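Local coordinates for CghA (PDB 6KBC), which belongs to the Diels-Alderase family of the calycin clan, a single chain with N- and C-terminal beta-rich domains that binds the ligand WK1, at residues R258-S261 against Y266-N269; L314-K317 against K321-G324. All coordinates share one frame; numbering follows the deposited sequence.

Contact 1: R258-S261 against Y266-N269; sequences RLVS and YYQN
S261 grips Q268 twice. Its backbone N donates to Q268 O (2.8 Å) in the carbonyl plane, while its OG accepts a weak bond from Q268 N at 2.8 Å, bent to 124°. With chi1 at 82°, OG lies between the S261 backbone N and carbonyl carbon and reaches the returning backbone. Q268 O is also met by V260 CA in a CA-H...O contact of 3.2 Å.

One step on, V260 and N269 form an antiparallel non-hydrogen-bonded pair with side chains on the same face. V260 CG1, anti to its N, packs on Y267 CB at 3.8 Å and lies near the plane of the Y267 ring at its edge; CG2 turns the other way, toward N269 OD1, and sits above one face of the R258 guanidinium, offset toward its rim. N269 OD1, hydrogen-bonded to S288, meets the aliphatic R258 CD at 3.6 Å, the amide and guanidinium planes 61° apart. The side chain of L259 comes about 4 Å from the bound WK1.

This antiparallel hairpin joins strand 252-261 to strand 269-277. On the other flank of 252-261 runs strand 239-249, where D241 forms a salt bridge with R258.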
loop_
_atom_site.group_PDB
_atom_site.type_symbol
_atom_site.label_atom_id
_atom_site.label_comp_id
_atom_site.label_asym_id
_atom_site.label_seq_id
_atom_site.Cartn_x
_atom_site.Cartn_y
_atom_site.Cartn_z
ATOM N N ARG A 258 4.915 -7.454 0.982
ATOM C CA ARG A 258 5.767 -8.627 0.798
ATOM C C ARG A 258 5.871 -8.954 -0.692
ATOM O O ARG A 258 4.848 -9.077 -1.378
ATOM C CB ARG A 258 5.245 -9.857 1.582
ATOM C CG ARG A 258 6.244 -11.058 1.513
ATOM C CD ARG A 258 5.806 -11.840 0.285
ATOM N NE ARG A 258 4.532 -12.542 0.396
ATOM C CZ ARG A 258 3.719 -12.756 -0.621
ATOM N NH1 ARG A 258 3.807 -11.939 -1.671
ATOM N NH2 ARG A 258 2.654 -13.532 -0.481
ATOM N N LEU A 259 7.104 -9.161 -1.179
ATOM C CA LEU A 259 7.354 -9.524 -2.569
ATOM C C LEU A 259 8.005 -10.897 -2.624
ATOM O O LEU A 259 8.868 -11.211 -1.804
ATOM C CB LEU A 259 8.282 -8.542 -3.267
ATOM C CG LEU A 259 7.740 -7.116 -3.356
ATOM C CD1 LEU A 259 8.857 -6.211 -3.794
ATOM C CD2 LEU A 259 6.621 -7.111 -4.379
ATOM N N VAL A 260 7.597 -11.692 -3.606
ATOM C CA VAL A 260 8.296 -12.915 -3.975
ATOM C C VAL A 260 8.778 -12.740 -5.411
ATOM O O VAL A 260 7.982 -12.420 -6.299
ATOM C CB VAL A 260 7.396 -14.155 -3.829
ATOM C CG1 VAL A 260 8.171 -15.434 -4.224
ATOM C CG2 VAL A 260 6.853 -14.250 -2.392
ATOM N N SER A 261 10.075 -12.950 -5.634
ATOM C CA SER A 261 10.678 -12.638 -6.923
ATOM C C SER A 261 10.271 -13.649 -8.000
ATOM O O SER A 261 9.536 -14.620 -7.762
ATOM C CB SER A 261 12.200 -12.602 -6.793
ATOM O OG SER A 261 12.735 -13.927 -6.847
ATOM N N TYR A 266 15.217 -17.101 -7.937
ATOM C CA TYR A 266 14.977 -18.206 -7.002
ATOM C C TYR A 266 13.929 -17.836 -5.949
ATOM O O TYR A 266 14.025 -18.242 -4.792
ATOM C CB TYR A 266 16.287 -18.655 -6.354
ATOM C CG TYR A 266 17.363 -18.868 -7.406
ATOM C CD1 TYR A 266 17.303 -19.960 -8.269
ATOM C CD2 TYR A 266 18.401 -17.957 -7.570
ATOM C CE1 TYR A 266 18.277 -20.159 -9.257
ATOM C CE2 TYR A 266 19.377 -18.142 -8.570
ATOM C CZ TYR A 266 19.305 -19.239 -9.398
ATOM O OH TYR A 266 20.259 -19.438 -10.377
ATOM N N TYR A 267 12.909 -17.087 -6.376
ATOM C CA TYR A 267 11.772 -16.720 -5.530
ATOM C C TYR A 267 12.243 -16.066 -4.240
ATOM O O TYR A 267 11.831 -16.433 -3.138
ATOM C CB TYR A 267 10.891 -17.932 -5.240
ATOM C CG TYR A 267 10.281 -18.493 -6.492
ATOM C CD1 TYR A 267 9.197 -17.874 -7.081
ATOM C CD2 TYR A 267 10.806 -19.628 -7.099
ATOM C CE1 TYR A 267 8.639 -18.365 -8.232
ATOM C CE2 TYR A 267 10.249 -20.138 -8.285
ATOM C CZ TYR A 267 9.168 -19.500 -8.829
ATOM O OH TYR A 267 8.583 -19.971 -9.979
ATOM N N GLN A 268 13.175 -15.131 -4.379
ATOM C CA GLN A 268 13.576 -14.310 -3.245
ATOM C C GLN A 268 12.340 -13.772 -2.543
ATOM O O GLN A 268 11.390 -13.322 -3.188
ATOM C CB GLN A 268 14.457 -13.147 -3.700
ATOM C CG GLN A 268 15.885 -13.555 -3.891
ATOM C CD GLN A 268 16.747 -12.435 -4.374
ATOM O OE1 GLN A 268 16.255 -11.349 -4.702
ATOM N NE2 GLN A 268 18.054 -12.679 -4.416
ATOM N N ASN A 269 12.359 -13.859 -1.216
ATOM C CA ASN A 269 11.231 -13.540 -0.351
ATOM C C ASN A 269 11.616 -12.288 0.423
ATOM O O ASN A 269 12.510 -12.344 1.275
ATOM C CB ASN A 269 10.957 -14.720 0.577
ATOM C CG ASN A 269 9.533 -14.768 1.082
ATOM O OD1 ASN A 269 8.745 -13.842 0.892
ATOM N ND2 ASN A 269 9.195 -15.862 1.743
#

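Contact 2: L314-K317 against K321-G324; sequences LVAK and KNVG
K321 lies along V315, A316 and K317, meeting a different one with CB, CD and CE. Its CB touches V315 CG1 at 3.6 Å. The chain bends at chi2 (-43°), and CD comes to rest 3.4 Å from A316 O. CE then passes K317 O at 3.9 Å, and a second bend, at chi4, accompanies the bond from NZ to the carbonyl O of Y318, in the turn between the two segments. The methylenes thus touch 314-317, while the amine bonds to the turn that follows it.

The backbones are tied by one hydrogen bond, from A316 N to N322 O (2.9 Å, 166° at the hydrogen); the bond is nearly straight, although the donor is tilted 25° from the carbonyl plane. V323 CA supplements it with a CA-H...O contact to L314 O at 3.3 Å. Beside this backbone pairing, V315 CG2 packs against V323 CG1 at 3.9 Å, while V315 CG1 rests against the K321 carbonyl.

The N322 side chain places OD1 against A316 CB (3.3 Å) and directs ND2 to G324 O at 3.1 Å, with the acceptor close to the amide plane. E390 also accepts from ND2, so two partners fix the rotation of this buried amide.

Both segments lie in the connection from strand 302-308 to strand 324-330, whose first residue is G324. Strand 338-346 borders it through H345, whose ND1 bonds to L314 O and whose backbone pairs with V323, whereas V323 and G324 pair with L308 at the end of strand 302-308.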
loop_
_atom_site.group_PDB
_atom_site.type_symbol
_atom_site.label_atom_id
_atom_site.label_comp_id
_atom_site.label_asym_id
_atom_site.label_seq_id
_atom_site.Cartn_x
_atom_site.Cartn_y
_atom_site.Cartn_z
ATOM N N LEU A 314 -13.682 -16.023 1.159
ATOM C CA LEU A 314 -13.864 -16.062 -0.285
ATOM C C LEU A 314 -12.606 -16.602 -0.956
ATOM O O LEU A 314 -11.483 -16.258 -0.574
ATOM C CB LEU A 314 -14.156 -14.664 -0.813
ATOM C CG LEU A 314 -15.399 -13.950 -0.278
ATOM C CD1 LEU A 314 -15.396 -12.506 -0.809
ATOM C CD2 LEU A 314 -16.702 -14.689 -0.633
ATOM N N VAL A 315 -12.796 -17.418 -1.981
ATOM C CA VAL A 315 -11.681 -17.989 -2.731
ATOM C C VAL A 315 -11.276 -17.009 -3.830
ATOM O O VAL A 315 -12.120 -16.572 -4.621
ATOM C CB VAL A 315 -12.072 -19.355 -3.324
ATOM C CG1 VAL A 315 -10.861 -20.024 -3.942
ATOM C CG2 VAL A 315 -12.683 -20.240 -2.246
ATOM N N ALA A 316 -9.993 -16.645 -3.871
ATOM C CA ALA A 316 -9.499 -15.823 -4.968
ATOM C C ALA A 316 -9.647 -16.571 -6.296
ATOM O O ALA A 316 -9.786 -17.791 -6.330
ATOM C CB ALA A 316 -8.039 -15.427 -4.736
ATOM N N LYS A 317 -9.632 -15.809 -7.397
ATOM C CA LYS A 317 -10.134 -16.265 -8.688
ATOM C C LYS A 317 -9.033 -16.634 -9.661
ATOM O O LYS A 317 -9.338 -17.189 -10.717
ATOM C CB LYS A 317 -10.974 -15.177 -9.382
ATOM C CG LYS A 317 -12.197 -14.673 -8.624
ATOM C CD LYS A 317 -13.177 -15.776 -8.346
ATOM C CE LYS A 317 -14.554 -15.204 -8.030
ATOM N NZ LYS A 317 -15.500 -16.299 -7.683
ATOM N N LYS A 321 -5.920 -20.056 -5.427
ATOM C CA LYS A 321 -7.301 -20.142 -4.970
ATOM C C LYS A 321 -7.358 -20.021 -3.452
ATOM O O LYS A 321 -7.908 -20.878 -2.752
ATOM C CB LYS A 321 -7.895 -21.467 -5.450
ATOM C CG LYS A 321 -7.849 -21.676 -6.980
ATOM C CD LYS A 321 -8.250 -20.425 -7.748
ATOM C CE LYS A 321 -8.442 -20.695 -9.255
ATOM N NZ LYS A 321 -7.191 -21.232 -9.819
ATOM N N ASN A 322 -6.737 -18.968 -2.910
ATOM C CA ASN A 322 -6.606 -18.860 -1.465
ATOM C C ASN A 322 -7.827 -18.178 -0.841
ATOM O O ASN A 322 -8.491 -17.341 -1.459
ATOM C CB ASN A 322 -5.324 -18.104 -1.079
ATOM C CG ASN A 322 -5.297 -16.685 -1.602
ATOM O OD1 ASN A 322 -5.531 -16.447 -2.791
ATOM N ND2 ASN A 322 -4.980 -15.727 -0.717
ATOM N N VAL A 323 -8.127 -18.566 0.402
ATOM C CA VAL A 323 -9.229 -17.948 1.125
ATOM C C VAL A 323 -8.733 -16.816 2.005
ATOM O O VAL A 323 -9.536 -16.157 2.671
ATOM C CB VAL A 323 -9.980 -19.014 1.950
ATOM C CG1 VAL A 323 -10.577 -20.122 0.982
ATOM C CG2 VAL A 323 -9.069 -19.637 2.974
ATOM N N GLY A 324 -7.433 -16.561 2.013
ATOM C CA GLY A 324 -6.880 -15.517 2.855
ATOM C C GLY A 324 -5.392 -15.745 3.029
ATOM O O GLY A 324 -4.780 -16.519 2.298
#

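Both contacts are local closures in the C-terminal domain, and both are partly buried. In contact 1 R258, L259 and S261 are buried while Y266, Y267 and Q268 are exposed; in contact 2 A316, N322 and V323 are buried and L314, V315, K317 and K321 exposed. Contact 1 extends the pairing of two adjacent strands into their connecting turn, whereas contact 2 folds one loop back on itself as strand 324-330 begins. Their centres are 20 Å apart and they do not touch. Only contact 1 comes close to WK1. The chemistry also differs: a serine adds a side-chain bond at the strand-end hairpin, while lysine methylenes and a valine pair pack the loop closure.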